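Long-range contact in membrane-associated lipoprotein (Ureaplasma parvum, PDB 3K63), which is of unknown function but is probably tethered to the cell membrane as a palmitoylated lipoprotein, here represented by its lipoprotein-17 domain: residues D15-Q27 against S35-I47. Numbering follows the deposited sequence.
Sequences DTFDFKLAAFPNQ and SQIYKNYYQGIEI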
loop_
_atom_site.group_PDB
_atom_site.type_symbol
_atom_site.label_atom_id
_atom_site.label_comp_id
_atom_site.label_asym_id
_atom_site.label_seq_id
_atom_site.Cartn_x
_atom_site.Cartn_y
_atom_site.Cartn_z
ATOM N N ASP A 15 -7.112 7.636 -5.390
ATOM C CA ASP A 15 -7.319 9.004 -5.847
ATOM C C ASP A 15 -6.105 9.392 -6.686
ATOM O O ASP A 15 -6.140 9.341 -7.923
ATOM C CB ASP A 15 -7.455 9.952 -4.649
ATOM C CG ASP A 15 -7.599 11.414 -5.064
ATOM O OD1 ASP A 15 -8.019 11.674 -6.214
ATOM O OD2 ASP A 15 -7.308 12.303 -4.231
ATOM N N THR A 16 -5.027 9.758 -5.992
ATOM C CA THR A 16 -3.777 10.147 -6.632
ATOM C C THR A 16 -3.147 9.000 -7.399
ATOM O O THR A 16 -2.581 9.205 -8.472
ATOM C CB THR A 16 -2.754 10.615 -5.614
ATOM O OG1 THR A 16 -3.385 11.502 -4.681
ATOM C CG2 THR A 16 -1.609 11.339 -6.325
ATOM N N PHE A 17 -3.215 7.798 -6.839
ATOM C CA PHE A 17 -2.637 6.640 -7.501
ATOM C C PHE A 17 -3.257 5.338 -7.031
ATOM O O PHE A 17 -3.993 5.282 -6.046
ATOM C CB PHE A 17 -1.129 6.558 -7.242
ATOM C CG PHE A 17 -0.777 6.125 -5.836
ATOM C CD1 PHE A 17 -1.049 6.955 -4.753
ATOM C CD2 PHE A 17 -0.185 4.881 -5.595
ATOM C CE1 PHE A 17 -0.740 6.560 -3.451
ATOM C CE2 PHE A 17 0.128 4.477 -4.292
ATOM C CZ PHE A 17 -0.152 5.324 -3.217
ATOM N N ASP A 18 -2.925 4.286 -7.756
ATOM C CA ASP A 18 -3.370 2.953 -7.437
ATOM C C ASP A 18 -2.168 2.075 -7.720
ATOM O O ASP A 18 -1.221 2.500 -8.394
ATOM C CB ASP A 18 -4.533 2.539 -8.330
ATOM C CG ASP A 18 -5.866 3.096 -7.855
ATOM O OD1 ASP A 18 -6.155 3.010 -6.637
ATOM O OD2 ASP A 18 -6.638 3.606 -8.700
ATOM N N PHE A 19 -2.183 0.863 -7.188
ATOM C CA PHE A 19 -1.086 -0.049 -7.434
ATOM C C PHE A 19 -1.678 -1.389 -7.798
ATOM O O PHE A 19 -2.842 -1.682 -7.518
ATOM C CB PHE A 19 -0.182 -0.199 -6.201
ATOM C CG PHE A 19 -0.858 -0.832 -5.019
ATOM C CD1 PHE A 19 -1.379 -0.044 -3.993
ATOM C CD2 PHE A 19 -0.981 -2.215 -4.928
ATOM C CE1 PHE A 19 -2.008 -0.621 -2.891
ATOM C CE2 PHE A 19 -1.608 -2.812 -3.834
ATOM C CZ PHE A 19 -2.124 -2.012 -2.809
ATOM N N LYS A 20 -0.867 -2.201 -8.446
ATOM C CA LYS A 20 -1.295 -3.512 -8.826
ATOM C C LYS A 20 -0.035 -4.320 -8.592
ATOM O O LYS A 20 1.068 -3.860 -8.881
ATOM C CB LYS A 20 -1.715 -3.511 -10.297
ATOM C CG LYS A 20 -2.873 -4.461 -10.583
ATOM C CD LYS A 20 -3.441 -4.361 -12.006
ATOM C CE LYS A 20 -2.556 -5.085 -13.019
ATOM N NZ LYS A 20 -3.120 -4.966 -14.397
ATOM N N LEU A 21 -0.204 -5.507 -8.024
ATOM C CA LEU A 21 0.919 -6.379 -7.731
ATOM C C LEU A 21 1.142 -7.401 -8.834
ATOM O O LEU A 21 0.209 -8.066 -9.293
ATOM C CB LEU A 21 0.691 -7.111 -6.412
ATOM C CG LEU A 21 1.286 -6.524 -5.133
ATOM C CD1 LEU A 21 0.650 -5.195 -4.800
ATOM C CD2 LEU A 21 1.079 -7.538 -3.992
ATOM N N ALA A 22 2.391 -7.523 -9.255
ATOM C CA ALA A 22 2.751 -8.470 -10.298
ATOM C C ALA A 22 2.248 -9.889 -10.010
ATOM O O ALA A 22 2.086 -10.698 -10.927
ATOM C CB ALA A 22 4.267 -8.491 -10.475
ATOM N N ALA A 23 1.993 -10.182 -8.738
ATOM C CA ALA A 23 1.539 -11.506 -8.337
ATOM C C ALA A 23 0.025 -11.685 -8.458
ATOM O O ALA A 23 -0.457 -12.796 -8.626
ATOM C CB ALA A 23 1.999 -11.793 -6.919
ATOM N N PHE A 24 -0.719 -10.587 -8.388
ATOM C CA PHE A 24 -2.168 -10.675 -8.504
ATOM C C PHE A 24 -2.725 -9.670 -9.499
ATOM O O PHE A 24 -3.643 -8.924 -9.189
ATOM C CB PHE A 24 -2.824 -10.448 -7.144
ATOM C CG PHE A 24 -2.251 -11.292 -6.046
ATOM C CD1 PHE A 24 -1.610 -10.697 -4.962
ATOM C CD2 PHE A 24 -2.335 -12.681 -6.101
ATOM C CE1 PHE A 24 -1.063 -11.472 -3.958
ATOM C CE2 PHE A 24 -1.793 -13.466 -5.102
ATOM C CZ PHE A 24 -1.153 -12.861 -4.025
ATOM N N PRO A 25 -2.204 -9.672 -10.731
ATOM C CA PRO A 25 -2.666 -8.739 -11.763
ATOM C C PRO A 25 -4.168 -8.456 -11.918
ATOM O O PRO A 25 -4.545 -7.311 -12.170
ATOM C CB PRO A 25 -2.056 -9.315 -13.044
ATOM C CG PRO A 25 -1.956 -10.791 -12.735
ATOM C CD PRO A 25 -1.402 -10.749 -11.336
ATOM N N ASN A 26 -5.027 -9.461 -11.755
ATOM C CA ASN A 26 -6.459 -9.226 -11.942
ATOM C C ASN A 26 -7.347 -9.257 -10.702
ATOM O O ASN A 26 -8.500 -9.691 -10.777
ATOM C CB ASN A 26 -7.022 -10.215 -12.967
ATOM C CG ASN A 26 -6.037 -10.528 -14.067
ATOM O OD1 ASN A 26 -5.350 -11.552 -14.024
ATOM N ND2 ASN A 26 -5.938 -9.635 -15.047
ATOM N N GLN A 27 -6.834 -8.792 -9.569
ATOM C CA GLN A 27 -7.630 -8.795 -8.342
ATOM C C GLN A 27 -7.662 -7.428 -7.672
ATOM O O GLN A 27 -6.630 -6.779 -7.532
ATOM C CB GLN A 27 -7.089 -9.835 -7.352
ATOM C CG GLN A 27 -7.163 -11.272 -7.831
ATOM C CD GLN A 27 -6.713 -12.249 -6.764
ATOM O OE1 GLN A 27 -7.378 -12.423 -5.741
ATOM N NE2 GLN A 27 -5.568 -12.886 -6.990
ATOM N N SER A 35 -2.262 -9.826 4.400
ATOM C CA SER A 35 -1.182 -10.811 4.459
ATOM C C SER A 35 -0.748 -11.302 3.084
ATOM O O SER A 35 0.436 -11.525 2.864
ATOM C CB SER A 35 -1.573 -11.989 5.365
ATOM O OG SER A 35 -2.714 -12.674 4.879
ATOM N N GLN A 36 -1.689 -11.466 2.162
ATOM C CA GLN A 36 -1.352 -11.899 0.803
ATOM C C GLN A 36 -0.455 -10.854 0.122
ATOM O O GLN A 36 0.537 -11.193 -0.522
ATOM C CB GLN A 36 -2.621 -12.083 -0.043
ATOM C CG GLN A 36 -3.547 -13.210 0.400
ATOM C CD GLN A 36 -4.839 -13.214 -0.379
ATOM O OE1 GLN A 36 -5.767 -12.445 -0.087
ATOM N NE2 GLN A 36 -4.897 -14.059 -1.400
ATOM N N ILE A 37 -0.812 -9.581 0.266
ATOM C CA ILE A 37 -0.042 -8.502 -0.347
ATOM C C ILE A 37 1.365 -8.412 0.253
ATOM O O ILE A 37 2.355 -8.269 -0.461
ATOM C CB ILE A 37 -0.790 -7.148 -0.189
ATOM C CG1 ILE A 37 -2.058 -7.167 -1.058
ATOM C CG2 ILE A 37 0.131 -5.985 -0.579
ATOM C CD1 ILE A 37 -3.034 -6.014 -0.803
ATOM N N TYR A 38 1.435 -8.509 1.574
ATOM C CA TYR A 38 2.693 -8.454 2.305
ATOM C C TYR A 38 3.676 -9.570 1.895
ATOM O O TYR A 38 4.885 -9.368 1.875
ATOM C CB TYR A 38 2.387 -8.579 3.791
ATOM C CG TYR A 38 3.602 -8.649 4.693
ATOM C CD1 TYR A 38 4.191 -7.494 5.189
ATOM C CD2 TYR A 38 4.143 -9.872 5.062
ATOM C CE1 TYR A 38 5.293 -7.558 6.040
ATOM C CE2 TYR A 38 5.235 -9.952 5.903
ATOM C CZ TYR A 38 5.812 -8.793 6.393
ATOM O OH TYR A 38 6.914 -8.857 7.232
ATOM N N LYS A 39 3.144 -10.745 1.565
ATOM C CA LYS A 39 3.968 -11.893 1.195
ATOM C C LYS A 39 4.235 -12.036 -0.295
ATOM O O LYS A 39 4.964 -12.937 -0.725
ATOM C CB LYS A 39 3.309 -13.180 1.719
ATOM C CG LYS A 39 3.325 -13.269 3.226
ATOM C CD LYS A 39 2.673 -14.518 3.768
ATOM C CE LYS A 39 3.038 -14.660 5.256
ATOM N NZ LYS A 39 2.493 -15.880 5.944
ATOM N N ASN A 40 3.664 -11.137 -1.086
ATOM C CA ASN A 40 3.836 -11.241 -2.522
ATOM C C ASN A 40 4.267 -10.010 -3.266
ATOM O O ASN A 40 4.374 -10.064 -4.477
ATOM C CB ASN A 40 2.553 -11.781 -3.158
ATOM C CG ASN A 40 2.252 -13.187 -2.719
ATOM O OD1 ASN A 40 2.902 -14.144 -3.149
ATOM N ND2 ASN A 40 1.280 -13.321 -1.836
ATOM N N TYR A 41 4.527 -8.907 -2.576
ATOM C CA TYR A 41 4.931 -7.719 -3.307
ATOM C C TYR A 41 6.377 -7.807 -3.798
ATOM O O TYR A 41 6.810 -7.007 -4.634
ATOM C CB TYR A 41 4.693 -6.456 -2.465
ATOM C CG TYR A 41 5.633 -6.218 -1.312
ATOM C CD1 TYR A 41 6.855 -5.596 -1.507
ATOM C CD2 TYR A 41 5.266 -6.552 -0.011
ATOM C CE1 TYR A 41 7.695 -5.297 -0.429
ATOM C CE2 TYR A 41 6.090 -6.261 1.073
ATOM C CZ TYR A 41 7.300 -5.630 0.864
ATOM O OH TYR A 41 8.104 -5.310 1.946
ATOM N N TYR A 42 7.109 -8.802 -3.309
ATOM C CA TYR A 42 8.495 -8.984 -3.709
ATOM C C TYR A 42 8.523 -9.373 -5.188
ATOM O O TYR A 42 9.570 -9.338 -5.832
ATOM C CB TYR A 42 9.154 -10.085 -2.877
ATOM C CG TYR A 42 8.704 -11.480 -3.249
ATOM C CD1 TYR A 42 9.397 -12.232 -4.204
ATOM C CD2 TYR A 42 7.546 -12.023 -2.702
ATOM C CE1 TYR A 42 8.940 -13.484 -4.607
ATOM C CE2 TYR A 42 7.079 -13.275 -3.096
ATOM C CZ TYR A 42 7.778 -13.999 -4.053
ATOM O OH TYR A 42 7.295 -15.214 -4.483
ATOM N N GLN A 43 7.369 -9.751 -5.723
ATOM C CA GLN A 43 7.277 -10.117 -7.125
ATOM C C GLN A 43 7.145 -8.893 -8.007
ATOM O O GLN A 43 7.315 -8.984 -9.212
ATOM C CB GLN A 43 6.086 -11.046 -7.342
ATOM C CG GLN A 43 6.333 -12.457 -6.852
ATOM C CD GLN A 43 5.203 -13.380 -7.213
ATOM O OE1 GLN A 43 4.867 -13.536 -8.393
ATOM N NE2 GLN A 43 4.603 -14.005 -6.201
ATOM N N GLY A 44 6.829 -7.749 -7.403
ATOM C CA GLY A 44 6.698 -6.527 -8.176
ATOM C C GLY A 44 5.451 -5.719 -7.894
ATOM O O GLY A 44 4.383 -6.254 -7.586
ATOM N N ILE A 45 5.602 -4.409 -7.992
ATOM C CA ILE A 45 4.501 -3.496 -7.767
ATOM C C ILE A 45 4.449 -2.586 -8.986
ATOM O O ILE A 45 5.465 -2.024 -9.392
ATOM C CB ILE A 45 4.743 -2.635 -6.521
ATOM C CG1 ILE A 45 4.875 -3.528 -5.285
ATOM C CG2 ILE A 45 3.611 -1.666 -6.344
ATOM C CD1 ILE A 45 5.480 -2.831 -4.054
ATOM N N GLU A 46 3.274 -2.464 -9.587
ATOM C CA GLU A 46 3.097 -1.601 -10.739
ATOM C C GLU A 46 2.276 -0.431 -10.212
ATOM O O GLU A 46 1.162 -0.630 -9.726
ATOM C CB GLU A 46 2.297 -2.318 -11.818
ATOM C CG GLU A 46 2.134 -1.538 -13.123
ATOM C CD GLU A 46 0.948 -2.019 -13.969
ATOM O OE1 GLU A 46 0.795 -3.253 -14.141
ATOM O OE2 GLU A 46 0.172 -1.163 -14.463
ATOM N N ILE A 47 2.829 0.782 -10.287
ATOM C CA ILE A 47 2.126 1.977 -9.824
ATOM C C ILE A 47 1.379 2.660 -10.964
ATOM O O ILE A 47 1.912 2.798 -12.067
ATOM C CB ILE A 47 3.097 3.002 -9.222
ATOM C CG1 ILE A 47 3.848 2.388 -8.047
ATOM C CG2 ILE A 47 2.334 4.218 -8.750
ATOM C CD1 ILE A 47 2.930 1.970 -6.884
HETATM O O HOH W 1 4.005 -8.794 -6.899
#
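Lys-20 and Glu-46 exchange two backbone hydrogen bonds in a two-stranded antiparallel sheet of strands 17-21 and 45-49 in the lipoprotein-17 domain. Glu-46 N reaches Lys-20 O at 2.7 Å, nearly straight at 171°, whereas the return bond from Lys-20 N to Glu-46 O is more bent, at 146°. Two residues on, within the type I turn from Leu-21 to Phe-24, Ala-22 N donates to Gly-44 O over 2.9 Å; the donor stands above the carbonyl plane, 49° out of it. A water also donates to Gly-44 O, and its second donation, to Asn-40 O, links the two carbonyls through one molecule. The strands run antiparallel, and backbone bonds of Asp-18 with Gln-48 and Thr-16 with His-50 and Lys-51 extend the pairing.

Side chains alternate between the faces. The Lys-20 and Glu-46 chains run side by side, but Lys-20 NZ and Glu-46 OE1 remain 4.3 Å apart, beyond a salt bridge. On the other face, turned toward strand 56-64, Phe-19 CB meets Ile-47 CD1 at 3.9 Å and also touches Ile-45 CG2, while Phe-17 presents CD2 obliquely to Ile-47 CG2. Leu-21 reaches farther: its CD2 touches both Ile-37 CG2 and Tyr-41 CB, and the Leu-21 and Ile-37 side chains cross at about a right angle, joining strand to helix.

Beyond the strand, Ala-23 CB lies against Asn-40 CB and the terminal amide of Gln-43. The Phe-24 ring brings its edge to the Asn-40 amide, with the two planes nearly perpendicular. That amide is held from within its own segment: Asn-40 ND2 donates to Gln-36 O at 2.6 Å, while Phe-24 CZ lies 3.3 Å from Asn-40 ND2.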